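Local coordinates for methylxanthine N3-demethylase NdmB (Pseudomonas putida, PDB 6ICL), which catalyses the N3-demethylation of theobromine and other methylxanthines, an oxygen- and NADH-dependent reaction of caffeine degradation in a Rieske non-haem iron oxygenase, at residues Y144-V149 and F288-R293; N191-S196 and Y256-E261; V217-V222 and S339-K344; K347-S352 and E358-S363. All coordinates share one frame; numbering follows the deposited sequence.

Contact 1. Residues Y144-V149 and F288-R293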
loop_
_atom_site.group_PDB
_atom_site.type_symbol
_atom_site.label_atom_id
_atom_site.label_comp_id
_atom_site.label_asym_id
_atom_site.label_seq_id
_atom_site.Cartn_x
_atom_site.Cartn_y
_atom_site.Cartn_z
ATOM N N TYR A 144 4.804 -38.698 -6.349
ATOM C CA TYR A 144 4.581 -38.198 -4.994
ATOM C C TYR A 144 3.727 -36.927 -4.989
ATOM O O TYR A 144 3.919 -36.044 -4.140
ATOM C CB TYR A 144 5.889 -37.929 -4.238
ATOM C CG TYR A 144 7.070 -38.823 -4.554
ATOM C CD1 TYR A 144 7.031 -40.203 -4.323
ATOM C CD2 TYR A 144 8.245 -38.273 -5.055
ATOM C CE1 TYR A 144 8.147 -41.013 -4.581
ATOM C CE2 TYR A 144 9.347 -39.067 -5.331
ATOM C CZ TYR A 144 9.303 -40.432 -5.093
ATOM O OH TYR A 144 10.434 -41.182 -5.363
ATOM N N ASP A 145 2.795 -36.827 -5.938
ATOM C CA ASP A 145 1.916 -35.664 -6.084
ATOM C C ASP A 145 2.714 -34.392 -6.337
ATOM O O ASP A 145 2.329 -33.297 -5.914
ATOM C CB ASP A 145 0.985 -35.506 -4.878
ATOM C CG ASP A 145 -0.056 -36.631 -4.807
ATOM O OD1 ASP A 145 -0.342 -37.240 -5.872
ATOM O OD2 ASP A 145 -0.572 -36.909 -3.696
ATOM N N ILE A 146 3.826 -34.539 -7.053
ATOM C CA ILE A 146 4.653 -33.423 -7.480
ATOM C C ILE A 146 4.903 -33.565 -8.973
ATOM O O ILE A 146 5.010 -34.686 -9.478
ATOM C CB ILE A 146 5.966 -33.388 -6.676
ATOM C CG1 ILE A 146 5.675 -32.876 -5.258
ATOM C CG2 ILE A 146 7.012 -32.542 -7.387
ATOM C CD1 ILE A 146 6.881 -32.922 -4.312
ATOM N N VAL A 147 4.953 -32.438 -9.689
ATOM C CA VAL A 147 5.246 -32.427 -11.119
ATOM C C VAL A 147 6.747 -32.260 -11.341
ATOM O O VAL A 147 7.340 -31.255 -10.929
ATOM C CB VAL A 147 4.471 -31.310 -11.832
ATOM C CG1 VAL A 147 4.709 -31.381 -13.345
ATOM C CG2 VAL A 147 2.983 -31.402 -11.499
ATOM N N TRP A 148 7.350 -33.231 -12.033
ATOM C CA TRP A 148 8.782 -33.280 -12.309
ATOM C C TRP A 148 9.021 -33.076 -13.793
ATOM O O TRP A 148 8.269 -33.582 -14.633
ATOM C CB TRP A 148 9.376 -34.634 -11.900
ATOM C CG TRP A 148 9.176 -34.951 -10.489
ATOM C CD1 TRP A 148 8.085 -35.555 -9.919
ATOM C CD2 TRP A 148 10.078 -34.663 -9.430
ATOM N NE1 TRP A 148 8.266 -35.674 -8.562
ATOM C CE2 TRP A 148 9.487 -35.132 -8.237
ATOM C CE3 TRP A 148 11.342 -34.062 -9.372
ATOM C CZ2 TRP A 148 10.109 -35.003 -7.000
ATOM C CZ3 TRP A 148 11.962 -33.947 -8.153
ATOM C CH2 TRP A 148 11.347 -34.413 -6.978
ATOM N N VAL A 149 10.074 -32.351 -14.116
ATOM C CA VAL A 149 10.459 -32.095 -15.490
ATOM C C VAL A 149 11.953 -32.367 -15.624
ATOM O O VAL A 149 12.745 -32.007 -14.748
ATOM C CB VAL A 149 10.142 -30.644 -15.923
ATOM C CG1 VAL A 149 10.621 -30.394 -17.357
ATOM C CG2 VAL A 149 8.646 -30.325 -15.773
ATOM N N PHE A 288 10.300 -28.002 -2.172
ATOM C CA PHE A 288 9.204 -28.949 -2.033
ATOM C C PHE A 288 9.477 -29.818 -0.821
ATOM O O PHE A 288 10.492 -30.519 -0.779
ATOM C CB PHE A 288 9.094 -29.790 -3.296
ATOM C CG PHE A 288 8.702 -28.994 -4.479
ATOM C CD1 PHE A 288 9.649 -28.260 -5.183
ATOM C CD2 PHE A 288 7.371 -28.935 -4.873
ATOM C CE1 PHE A 288 9.293 -27.508 -6.258
ATOM C CE2 PHE A 288 7.005 -28.180 -5.974
ATOM C CZ PHE A 288 7.959 -27.453 -6.660
ATOM N N MET A 289 8.590 -29.762 0.165
ATOM C CA MET A 289 8.733 -30.550 1.377
ATOM C C MET A 289 7.635 -31.604 1.455
ATOM O O MET A 289 6.472 -31.326 1.126
ATOM C CB MET A 289 8.676 -29.647 2.608
ATOM C CG MET A 289 8.756 -30.398 3.916
ATOM S SD MET A 289 8.673 -29.251 5.292
ATOM C CE MET A 289 6.916 -29.009 5.396
ATOM N N ILE A 290 8.009 -32.815 1.900
ATOM C CA ILE A 290 7.068 -33.903 2.162
ATOM C C ILE A 290 7.373 -34.478 3.540
ATOM O O ILE A 290 8.536 -34.752 3.867
ATOM C CB ILE A 290 7.130 -34.995 1.075
ATOM C CG1 ILE A 290 6.713 -34.386 -0.270
ATOM C CG2 ILE A 290 6.245 -36.210 1.453
ATOM C CD1 ILE A 290 6.727 -35.348 -1.460
ATOM N N ILE A 291 6.340 -34.621 4.361
ATOM C CA ILE A 291 6.448 -35.223 5.685
ATOM C C ILE A 291 5.688 -36.542 5.661
ATOM O O ILE A 291 4.513 -36.574 5.270
ATOM C CB ILE A 291 5.881 -34.288 6.766
ATOM C CG1 ILE A 291 6.537 -32.904 6.679
ATOM C CG2 ILE A 291 6.054 -34.891 8.150
ATOM C CD1 ILE A 291 5.873 -31.862 7.578
ATOM N N VAL A 292 6.358 -37.627 6.048
ATOM C CA VAL A 292 5.744 -38.947 6.165
ATOM C C VAL A 292 5.890 -39.403 7.599
ATOM O O VAL A 292 6.999 -39.394 8.152
ATOM C CB VAL A 292 6.373 -39.978 5.219
ATOM C CG1 VAL A 292 5.551 -41.292 5.257
ATOM C CG2 VAL A 292 6.445 -39.410 3.814
ATOM N N ARG A 293 4.772 -39.774 8.209
ATOM C CA ARG A 293 4.768 -40.122 9.618
ATOM C C ARG A 293 3.774 -41.250 9.843
ATOM O O ARG A 293 2.863 -41.468 9.041
ATOM C CB ARG A 293 4.414 -38.918 10.493
ATOM C CG ARG A 293 2.906 -38.617 10.565
ATOM C CD ARG A 293 2.682 -37.235 11.128
ATOM N NE ARG A 293 1.303 -36.943 11.524
ATOM C CZ ARG A 293 0.399 -36.324 10.764
ATOM N NH1 ARG A 293 0.689 -35.950 9.522
ATOM N NH2 ARG A 293 -0.815 -36.091 11.248
#
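Ile146 and Ile290 carry CG1 anti to their carbonyl carbons (chi1 -74° and -63°) and run on extended to CD1, which drives the two methyl tips straight at each other between the two strands. They meet tip to tip, Ile146 CD1 lying 3.7 Å from Ile290 CD1. The Ile146 methyl also rests on Phe288, at 4.0 Å from CB and 4.1 Å from CD2, slanting across that side chain. On the flank, CB of Tyr144 closes on Ile290 CD1 at 3.9 Å. The phenol of Tyr144 turns elsewhere, with OH hydrogen-bonded to Pro161 O and Leu163 N. The other branch of Ile146, CG2, stands 3.5 Å over one face of the Trp148 indole, displaced from its centre, so the isoleucine is gripped at both branches. Trp274 of strand 270-281 touches both isoleucines and the indole, while Pro39 touches Ile146 and Phe288. The contact thus joins strand 146-150 of the Rieske domain's sheet to strand 284-294 of the catalytic domain's sheet. No hydrogen bond crosses between the two segments; only carbon atoms, aliphatic and aromatic, meet there, and the cohesion of this buried junction therefore rests on exclusion of water and on shape.

Contact 2. Residues N191-S196 and Y256-E261; sequences NFTDFS and YSVNLE
The end of helix 185-192, just ahead of the iron ligand His197, packs on strand 257-264 of the catalytic domain's sheet, with Phe192 and Thr193 on the helix side and Val258 on the strand. Phe192 has CG anti to its backbone N (chi1 -163°), a setting that swings the ring out to the strand. One edge of the ring then receives the valine near the ring plane: Val258 CG1 is 3.6 Å from CD2 and 3.7 Å from CE2 of Phe192. The second valine methyl, Val258 CG2, meets Thr193 CG2 at 3.5 Å. Thr193 OG1 turns back to hydrogen-bond Trp189 O while the threonine methyl faces the sheet. Leu273 and Thr275 of the adjoining strand also touch the ring of Phe192. An alanine in place of Phe192 would probably open a gap beside Val258 and let the helix end shift against the sheet. Past the helix end, Asp194 OD2 hydrogen-bonds His197 ND1 and comes close to His108 of the second subunit, a ligand of that subunit's cluster; this is consistent with the aspartate bridge of Rieske oxygenases, which connects the cluster to the mononuclear iron across the subunit boundary.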
loop_
_atom_site.group_PDB
_atom_site.type_symbol
_atom_site.label_atom_id
_atom_site.label_comp_id
_atom_site.label_asym_id
_atom_site.label_seq_id
_atom_site.Cartn_x
_atom_site.Cartn_y
_atom_site.Cartn_z
ATOM N N ASN A 191 22.035 -26.375 3.650
ATOM C CA ASN A 191 21.354 -26.017 4.890
ATOM C C ASN A 191 20.585 -27.202 5.463
ATOM O O ASN A 191 20.558 -27.402 6.681
ATOM C CB ASN A 191 20.406 -24.842 4.647
ATOM C CG ASN A 191 19.561 -24.515 5.868
ATOM O OD1 ASN A 191 18.338 -24.593 5.822
ATOM N ND2 ASN A 191 20.210 -24.163 6.961
ATOM N N PHE A 192 19.936 -27.995 4.599
ATOM C CA PHE A 192 19.043 -29.042 5.102
ATOM C C PHE A 192 19.822 -30.208 5.715
ATOM O O PHE A 192 19.321 -30.881 6.626
ATOM C CB PHE A 192 18.137 -29.541 3.975
ATOM C CG PHE A 192 16.928 -30.314 4.453
ATOM C CD1 PHE A 192 15.752 -29.656 4.786
ATOM C CD2 PHE A 192 16.954 -31.706 4.529
ATOM C CE1 PHE A 192 14.626 -30.354 5.218
ATOM C CE2 PHE A 192 15.820 -32.425 4.954
ATOM C CZ PHE A 192 14.649 -31.736 5.290
ATOM N N THR A 193 21.037 -30.460 5.234
ATOM C CA THR A 193 21.828 -31.609 5.654
ATOM C C THR A 193 22.864 -31.246 6.718
ATOM O O THR A 193 23.824 -31.994 6.915
ATOM C CB THR A 193 22.525 -32.242 4.445
ATOM O OG1 THR A 193 23.368 -31.272 3.820
ATOM C CG2 THR A 193 21.513 -32.768 3.409
ATOM N N ASP A 194 22.702 -30.120 7.400
ATOM C CA ASP A 194 23.695 -29.638 8.351
ATOM C C ASP A 194 23.087 -29.517 9.740
ATOM O O ASP A 194 22.010 -28.930 9.898
ATOM C CB ASP A 194 24.253 -28.281 7.921
ATOM C CG ASP A 194 25.089 -27.641 9.003
ATOM O OD1 ASP A 194 26.192 -28.159 9.243
ATOM O OD2 ASP A 194 24.654 -26.641 9.625
ATOM N N PHE A 195 23.789 -30.049 10.750
ATOM C CA PHE A 195 23.362 -29.923 12.143
ATOM C C PHE A 195 24.109 -28.851 12.914
ATOM O O PHE A 195 23.592 -28.362 13.927
ATOM C CB PHE A 195 23.552 -31.252 12.892
ATOM C CG PHE A 195 22.418 -32.210 12.730
ATOM C CD1 PHE A 195 21.347 -32.182 13.603
ATOM C CD2 PHE A 195 22.424 -33.143 11.716
ATOM C CE1 PHE A 195 20.290 -33.071 13.459
ATOM C CE2 PHE A 195 21.369 -34.037 11.564
ATOM C CZ PHE A 195 20.301 -33.997 12.444
ATOM N N SER A 196 25.311 -28.478 12.481
ATOM C CA SER A 196 26.092 -27.556 13.295
ATOM C C SER A 196 25.479 -26.162 13.388
ATOM O O SER A 196 25.920 -25.379 14.233
ATOM C CB SER A 196 27.514 -27.461 12.757
ATOM O OG SER A 196 27.522 -26.915 11.464
ATOM N N TYR A 256 19.717 -32.261 -5.862
ATOM C CA TYR A 256 19.139 -31.358 -4.866
ATOM C C TYR A 256 18.106 -31.992 -3.941
ATOM O O TYR A 256 17.311 -31.252 -3.344
ATOM C CB TYR A 256 18.450 -30.167 -5.562
ATOM C CG TYR A 256 19.333 -29.294 -6.424
ATOM C CD1 TYR A 256 20.456 -28.657 -5.889
ATOM C CD2 TYR A 256 19.026 -29.066 -7.759
ATOM C CE1 TYR A 256 21.262 -27.841 -6.664
ATOM C CE2 TYR A 256 19.829 -28.243 -8.538
ATOM C CZ TYR A 256 20.943 -27.630 -7.977
ATOM O OH TYR A 256 21.751 -26.808 -8.739
ATOM N N SER A 257 18.069 -33.309 -3.788
ATOM C CA SER A 257 17.059 -33.917 -2.945
ATOM C C SER A 257 17.663 -34.470 -1.661
ATOM O O SER A 257 18.849 -34.827 -1.599
ATOM C CB SER A 257 16.325 -35.031 -3.689
ATOM O OG SER A 257 15.829 -34.526 -4.912
ATOM N N VAL A 258 16.823 -34.540 -0.632
ATOM C CA VAL A 258 17.183 -35.135 0.658
ATOM C C VAL A 258 15.998 -35.949 1.148
ATOM O O VAL A 258 14.904 -35.407 1.336
ATOM C CB VAL A 258 17.555 -34.098 1.736
ATOM C CG1 VAL A 258 17.899 -34.829 3.062
ATOM C CG2 VAL A 258 18.704 -33.235 1.295
ATOM N N ASN A 259 16.214 -37.239 1.383
ATOM C CA ASN A 259 15.262 -38.068 2.103
ATOM C C ASN A 259 15.890 -38.400 3.452
ATOM O O ASN A 259 16.889 -39.132 3.512
ATOM C CB ASN A 259 14.921 -39.332 1.307
ATOM C CG ASN A 259 13.855 -40.171 1.979
ATOM O OD1 ASN A 259 12.652 -40.014 1.709
ATOM N ND2 ASN A 259 14.279 -41.062 2.874
ATOM N N LEU A 260 15.326 -37.838 4.533
ATOM C CA LEU A 260 15.844 -38.044 5.880
ATOM C C LEU A 260 14.913 -38.989 6.622
ATOM O O LEU A 260 13.781 -38.625 6.961
ATOM C CB LEU A 260 15.989 -36.736 6.653
ATOM C CG LEU A 260 16.233 -37.001 8.150
ATOM C CD1 LEU A 260 17.484 -37.909 8.399
ATOM C CD2 LEU A 260 16.320 -35.694 8.958
ATOM N N GLU A 261 15.406 -40.190 6.905
ATOM C CA GLU A 261 14.686 -41.126 7.749
ATOM C C GLU A 261 15.175 -40.977 9.182
ATOM O O GLU A 261 16.374 -41.121 9.457
ATOM C CB GLU A 261 14.883 -42.555 7.262
ATOM C CG GLU A 261 14.318 -43.560 8.240
ATOM C CD GLU A 261 14.865 -44.945 8.005
ATOM O OE1 GLU A 261 14.285 -45.681 7.176
ATOM O OE2 GLU A 261 15.893 -45.272 8.627
#

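Contact 3. Residues V217-V222 and S339-K344; sequences VYVNRV and SVQFRK
The guanidinium of Arg221 offers an edge to helix residue Gln341 by way of one water molecule, which lies in the guanidinium plane; Trp345, farther along the helix, supplies a cation-pi partner. Lys344 C approaches the group obliquely, 4.2 Å from Arg221 NH2. The water accepts from Arg221 NH2 at 2.7 Å and donates twice to a single residue, to Gln341 O at 2.9 Å and to Gln341 OE1 at 3.1 Å. The arginine, extended from CB outward, spans from the strand to the water, whereas the glutamine is bent at chi2 (-50°), folding its amide back until OE1 and its own backbone oxygen hold the same water. The aliphatic part of that bent chain serves as the packing surface: Gln341 CB and CG lie 3.9 and 4.0 Å from Val219 CG1, the valine methyl crossing them at a slant. Strand 219-222, last in the sheet's order, is thus joined to helix 337-355 without a direct hydrogen bond between the two segments, and the polar half of the contact depends on an ordered water that matches a cationic donor to two oxygen acceptors.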
loop_
_atom_site.group_PDB
_atom_site.type_symbol
_atom_site.label_atom_id
_atom_site.label_comp_id
_atom_site.label_asym_id
_atom_site.label_seq_id
_atom_site.Cartn_x
_atom_site.Cartn_y
_atom_site.Cartn_z
ATOM N N VAL A 217 31.035 -40.165 10.206
ATOM C CA VAL A 217 30.026 -40.244 9.161
ATOM C C VAL A 217 30.689 -40.704 7.875
ATOM O O VAL A 217 31.589 -40.031 7.357
ATOM C CB VAL A 217 29.301 -38.907 8.954
ATOM C CG1 VAL A 217 30.297 -37.760 8.966
ATOM C CG2 VAL A 217 28.523 -38.947 7.648
ATOM N N TYR A 218 30.249 -41.843 7.363
ATOM C CA TYR A 218 30.677 -42.303 6.058
ATOM C C TYR A 218 29.721 -41.771 5.005
ATOM O O TYR A 218 28.498 -41.866 5.159
ATOM C CB TYR A 218 30.730 -43.825 6.016
ATOM C CG TYR A 218 31.829 -44.394 6.882
ATOM C CD1 TYR A 218 33.166 -44.184 6.559
ATOM C CD2 TYR A 218 31.537 -45.134 8.022
ATOM C CE1 TYR A 218 34.183 -44.698 7.343
ATOM C CE2 TYR A 218 32.552 -45.655 8.815
ATOM C CZ TYR A 218 33.874 -45.435 8.468
ATOM O OH TYR A 218 34.892 -45.948 9.246
ATOM N N VAL A 219 30.278 -41.205 3.942
ATOM C CA VAL A 219 29.501 -40.658 2.844
ATOM C C VAL A 219 29.746 -41.521 1.622
ATOM O O VAL A 219 30.879 -41.595 1.126
ATOM C CB VAL A 219 29.874 -39.196 2.560
ATOM C CG1 VAL A 219 29.005 -38.662 1.437
ATOM C CG2 VAL A 219 29.744 -38.352 3.836
ATOM N N ASN A 220 28.690 -42.161 1.130
ATOM C CA ASN A 220 28.758 -42.981 -0.068
ATOM C C ASN A 220 28.040 -42.316 -1.232
ATOM O O ASN A 220 27.095 -41.541 -1.044
ATOM C CB ASN A 220 28.123 -44.350 0.166
ATOM C CG ASN A 220 28.753 -45.090 1.326
ATOM O OD1 ASN A 220 29.912 -44.858 1.672
ATOM N ND2 ASN A 220 27.990 -45.993 1.931
ATOM N N ARG A 221 28.491 -42.649 -2.440
ATOM C CA ARG A 221 27.753 -42.423 -3.675
ATOM C C ARG A 221 27.201 -43.767 -4.138
ATOM O O ARG A 221 27.974 -44.684 -4.439
ATOM C CB ARG A 221 28.650 -41.825 -4.756
ATOM C CG ARG A 221 29.346 -40.513 -4.396
ATOM C CD ARG A 221 30.016 -39.995 -5.650
ATOM N NE ARG A 221 30.869 -38.829 -5.452
ATOM C CZ ARG A 221 31.596 -38.311 -6.437
ATOM N NH1 ARG A 221 31.559 -38.873 -7.640
ATOM N NH2 ARG A 221 32.350 -37.245 -6.237
ATOM N N VAL A 222 25.875 -43.893 -4.183
ATOM C CA VAL A 222 25.199 -45.140 -4.515
ATOM C C VAL A 222 24.057 -44.812 -5.474
ATOM O O VAL A 222 23.083 -44.154 -5.083
ATOM C CB VAL A 222 24.665 -45.846 -3.260
ATOM C CG1 VAL A 222 23.943 -47.114 -3.647
ATOM C CG2 VAL A 222 25.786 -46.114 -2.268
ATOM N N SER A 339 28.900 -31.486 3.153
ATOM C CA SER A 339 28.904 -30.378 2.202
ATOM C C SER A 339 30.074 -30.488 1.221
ATOM O O SER A 339 29.916 -30.239 0.018
ATOM C CB SER A 339 28.945 -29.064 2.984
ATOM O OG SER A 339 29.546 -28.051 2.230
ATOM N N VAL A 340 31.258 -30.874 1.713
ATOM C CA VAL A 340 32.416 -31.007 0.829
ATOM C C VAL A 340 32.183 -32.104 -0.207
ATOM O O VAL A 340 32.450 -31.921 -1.400
ATOM C CB VAL A 340 33.683 -31.256 1.677
ATOM C CG1 VAL A 340 34.871 -31.663 0.806
ATOM C CG2 VAL A 340 34.025 -30.009 2.448
ATOM N N GLN A 341 31.652 -33.245 0.221
ATOM C CA GLN A 341 31.347 -34.320 -0.727
ATOM C C GLN A 341 30.266 -33.900 -1.721
ATOM O O GLN A 341 30.300 -34.282 -2.899
ATOM C CB GLN A 341 30.921 -35.575 0.038
ATOM C CG GLN A 341 32.066 -36.172 0.843
ATOM C CD GLN A 341 33.313 -36.347 -0.016
ATOM O OE1 GLN A 341 33.261 -36.952 -1.092
ATOM N NE2 GLN A 341 34.425 -35.795 0.439
ATOM N N PHE A 342 29.309 -33.096 -1.263
ATOM C CA PHE A 342 28.274 -32.571 -2.151
ATOM C C PHE A 342 28.882 -31.652 -3.204
ATOM O O PHE A 342 28.631 -31.798 -4.411
ATOM C CB PHE A 342 27.240 -31.839 -1.293
ATOM C CG PHE A 342 26.096 -31.223 -2.062
ATOM C CD1 PHE A 342 25.110 -32.023 -2.640
ATOM C CD2 PHE A 342 25.962 -29.844 -2.125
ATOM C CE1 PHE A 342 24.027 -31.440 -3.307
ATOM C CE2 PHE A 342 24.877 -29.244 -2.788
ATOM C CZ PHE A 342 23.909 -30.050 -3.376
ATOM N N ARG A 343 29.700 -30.702 -2.761
ATOM C CA ARG A 343 30.381 -29.806 -3.691
ATOM C C ARG A 343 31.288 -30.568 -4.657
ATOM O O ARG A 343 31.329 -30.258 -5.855
ATOM C CB ARG A 343 31.174 -28.769 -2.902
ATOM C CG ARG A 343 30.283 -27.908 -2.045
ATOM C CD ARG A 343 31.033 -26.887 -1.264
ATOM N NE ARG A 343 30.081 -26.046 -0.563
ATOM C CZ ARG A 343 30.251 -24.758 -0.304
ATOM N NH1 ARG A 343 31.356 -24.147 -0.691
ATOM N NH2 ARG A 343 29.308 -24.074 0.326
ATOM N N LYS A 344 32.008 -31.580 -4.160
ATOM C CA LYS A 344 32.871 -32.383 -5.030
ATOM C C LYS A 344 32.078 -33.017 -6.155
ATOM O O LYS A 344 32.467 -32.947 -7.325
ATOM C CB LYS A 344 33.569 -33.482 -4.226
ATOM C CG LYS A 344 34.735 -33.031 -3.370
ATOM C CD LYS A 344 35.625 -34.247 -3.019
ATOM C CE LYS A 344 36.732 -33.906 -2.002
ATOM N NZ LYS A 344 37.746 -32.932 -2.510
HETATM O O HOH W 1 31.559 -36.708 -3.707
#

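Contact 4. Residues K347-S352 and E358-S363; sequences KELSLS and EAFRDS
Glu348 starts its approach to Ser363 at CB, 4.2 Å from the serine OG; chi1 of 171° points CG away from its own backbone nitrogen and lays the chain alongside the hydroxyl. CG then passes at 3.3 Å from Ser363 OG, CD at 3.5 Å, and at the tip OE2 accepts the hydroxyl's hydrogen bond at 2.9 Å, met from above the carboxylate plane, 40° out of it. The other oxygen, OE1, pairs with Arg221. Nearer the turn, Ser352 OG bonds back to Glu348 O at 2.8 Å and rests 3.4 Å from Ser363 CB, while Leu349 CD2 packs against the Phe360 ring. The axes of 347-352 and 358-363 come within 8.5 Å at 159°, nearly antiparallel, with the small Ser352, Ala359 and Ser363 between them. With an alanine in place of Glu348, the Ser363 hydroxyl would probably lose this acceptor and Arg221 this counter-charge. The hairpin thus combines the close fit of small side chains, one leucine-phenylalanine contact and a hydrogen bond to a carboxylate whose negative charge the arginine probably steadies.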
loop_
_atom_site.group_PDB
_atom_site.type_symbol
_atom_site.label_atom_id
_atom_site.label_comp_id
_atom_site.label_asym_id
_atom_site.label_seq_id
_atom_site.Cartn_x
_atom_site.Cartn_y
_atom_site.Cartn_z
ATOM N N LYS A 347 30.776 -30.482 -8.704
ATOM C CA LYS A 347 31.826 -30.007 -9.609
ATOM C C LYS A 347 32.162 -31.050 -10.659
ATOM O O LYS A 347 32.348 -30.724 -11.836
ATOM C CB LYS A 347 33.090 -29.647 -8.821
ATOM C CG LYS A 347 34.189 -29.012 -9.679
ATOM C CD LYS A 347 33.680 -27.710 -10.285
ATOM C CE LYS A 347 34.738 -26.963 -11.079
ATOM N NZ LYS A 347 34.124 -25.854 -11.889
ATOM N N GLU A 348 32.248 -32.311 -10.245
ATOM C CA GLU A 348 32.569 -33.383 -11.175
ATOM C C GLU A 348 31.458 -33.564 -12.204
ATOM O O GLU A 348 31.727 -33.734 -13.401
ATOM C CB GLU A 348 32.809 -34.666 -10.380
ATOM C CG GLU A 348 32.959 -35.933 -11.203
ATOM C CD GLU A 348 33.071 -37.159 -10.319
ATOM O OE1 GLU A 348 33.639 -37.048 -9.199
ATOM O OE2 GLU A 348 32.565 -38.225 -10.736
ATOM N N LEU A 349 30.198 -33.515 -11.749
ATOM C CA LEU A 349 29.056 -33.589 -12.657
ATOM C C LEU A 349 29.051 -32.425 -13.634
ATOM O O LEU A 349 28.789 -32.608 -14.829
ATOM C CB LEU A 349 27.756 -33.609 -11.859
ATOM C CG LEU A 349 27.535 -34.876 -11.057
ATOM C CD1 LEU A 349 26.521 -34.619 -9.945
ATOM C CD2 LEU A 349 27.068 -35.999 -11.969
ATOM N N SER A 350 29.336 -31.222 -13.145
ATOM C CA SER A 350 29.387 -30.058 -14.023
ATOM C C SER A 350 30.427 -30.237 -15.126
ATOM O O SER A 350 30.193 -29.872 -16.285
ATOM C CB SER A 350 29.696 -28.816 -13.189
ATOM O OG SER A 350 29.968 -27.699 -14.006
ATOM N N LEU A 351 31.591 -30.791 -14.779
ATOM C CA LEU A 351 32.637 -30.990 -15.781
ATOM C C LEU A 351 32.307 -32.163 -16.688
ATOM O O LEU A 351 32.507 -32.078 -17.905
ATOM C CB LEU A 351 33.983 -31.210 -15.098
ATOM C CG LEU A 351 34.466 -30.044 -14.252
ATOM C CD1 LEU A 351 35.575 -30.495 -13.318
ATOM C CD2 LEU A 351 34.938 -28.959 -15.175
ATOM N N SER A 352 31.777 -33.254 -16.117
ATOM C CA SER A 352 31.480 -34.443 -16.915
ATOM C C SER A 352 30.465 -34.141 -18.003
ATOM O O SER A 352 30.558 -34.670 -19.121
ATOM C CB SER A 352 30.956 -35.565 -16.025
ATOM O OG SER A 352 31.913 -35.946 -15.069
ATOM N N GLU A 358 29.342 -40.100 -22.112
ATOM C CA GLU A 358 29.937 -41.181 -21.336
ATOM C C GLU A 358 30.571 -40.654 -20.055
ATOM O O GLU A 358 30.471 -41.291 -19.001
ATOM C CB GLU A 358 30.947 -41.951 -22.191
ATOM C CG GLU A 358 30.555 -43.417 -22.416
ATOM C CD GLU A 358 29.048 -43.609 -22.663
ATOM O OE1 GLU A 358 28.381 -44.280 -21.828
ATOM O OE2 GLU A 358 28.529 -43.080 -23.678
ATOM N N ALA A 359 31.209 -39.487 -20.112
ATOM C CA ALA A 359 31.766 -38.900 -18.895
ATOM C C ALA A 359 30.676 -38.657 -17.853
ATOM O O ALA A 359 30.814 -39.034 -16.679
ATOM C CB ALA A 359 32.487 -37.599 -19.232
ATOM N N PHE A 360 29.566 -38.053 -18.280
ATOM C CA PHE A 360 28.462 -37.775 -17.367
ATOM C C PHE A 360 27.901 -39.058 -16.772
ATOM O O PHE A 360 27.734 -39.169 -15.550
ATOM C CB PHE A 360 27.367 -37.003 -18.104
ATOM C CG PHE A 360 26.241 -36.551 -17.214
ATOM C CD1 PHE A 360 26.407 -35.468 -16.370
ATOM C CD2 PHE A 360 25.026 -37.210 -17.220
ATOM C CE1 PHE A 360 25.376 -35.039 -15.549
ATOM C CE2 PHE A 360 23.983 -36.785 -16.405
ATOM C CZ PHE A 360 24.166 -35.699 -15.566
ATOM N N ARG A 361 27.590 -40.042 -17.627
ATOM C CA ARG A 361 26.984 -41.275 -17.131
ATOM C C ARG A 361 27.884 -41.954 -16.108
ATOM O O ARG A 361 27.396 -42.541 -15.131
ATOM C CB ARG A 361 26.679 -42.227 -18.289
ATOM C CG ARG A 361 25.627 -41.721 -19.275
ATOM C CD ARG A 361 25.442 -42.679 -20.460
ATOM N NE ARG A 361 25.221 -44.054 -20.031
ATOM C CZ ARG A 361 24.026 -44.595 -19.821
ATOM N NH1 ARG A 361 22.927 -43.872 -19.999
ATOM N NH2 ARG A 361 23.932 -45.857 -19.423
ATOM N N ASP A 362 29.204 -41.878 -16.314
ATOM C CA ASP A 362 30.138 -42.447 -15.350
ATOM C C ASP A 362 30.052 -41.715 -14.024
ATOM O O ASP A 362 29.999 -42.340 -12.957
ATOM C CB ASP A 362 31.566 -42.389 -15.894
ATOM C CG ASP A 362 31.881 -43.538 -16.832
ATOM O OD1 ASP A 362 31.241 -44.610 -16.718
ATOM O OD2 ASP A 362 32.783 -43.365 -17.678
ATOM N N SER A 363 30.044 -40.383 -14.075
ATOM C CA SER A 363 29.978 -39.591 -12.854
ATOM C C SER A 363 28.684 -39.861 -12.082
ATOM O O SER A 363 28.713 -40.049 -10.858
ATOM C CB SER A 363 30.113 -38.113 -13.194
ATOM O OG SER A 363 30.057 -37.345 -12.004
#

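How the contacts relate
Contacts 1, 2 and 3 all reach the seven-stranded sheet of the catalytic domain: contact 1 through strand 284-294 near one border, contact 2 in the middle, and contact 3 at strand 219-222, last in the sheet's order. Their centres follow this order, 15 Å from contact 1 to contact 2 and 12 Å from contact 2 to contact 3. Contact 2 adjoins the active site, the Phe192 side chain lying about 7 Å from the iron(III) ion, and both it and contact 3 adjoin the second subunit at its cluster-bearing part. Contact 4 lies off the sheet, its centre 15 Å from that of contact 3; the two share helix 337-355 and touch directly, Arg221 NH1 lying 3.2 Å from Glu348 OE1 in a salt bridge.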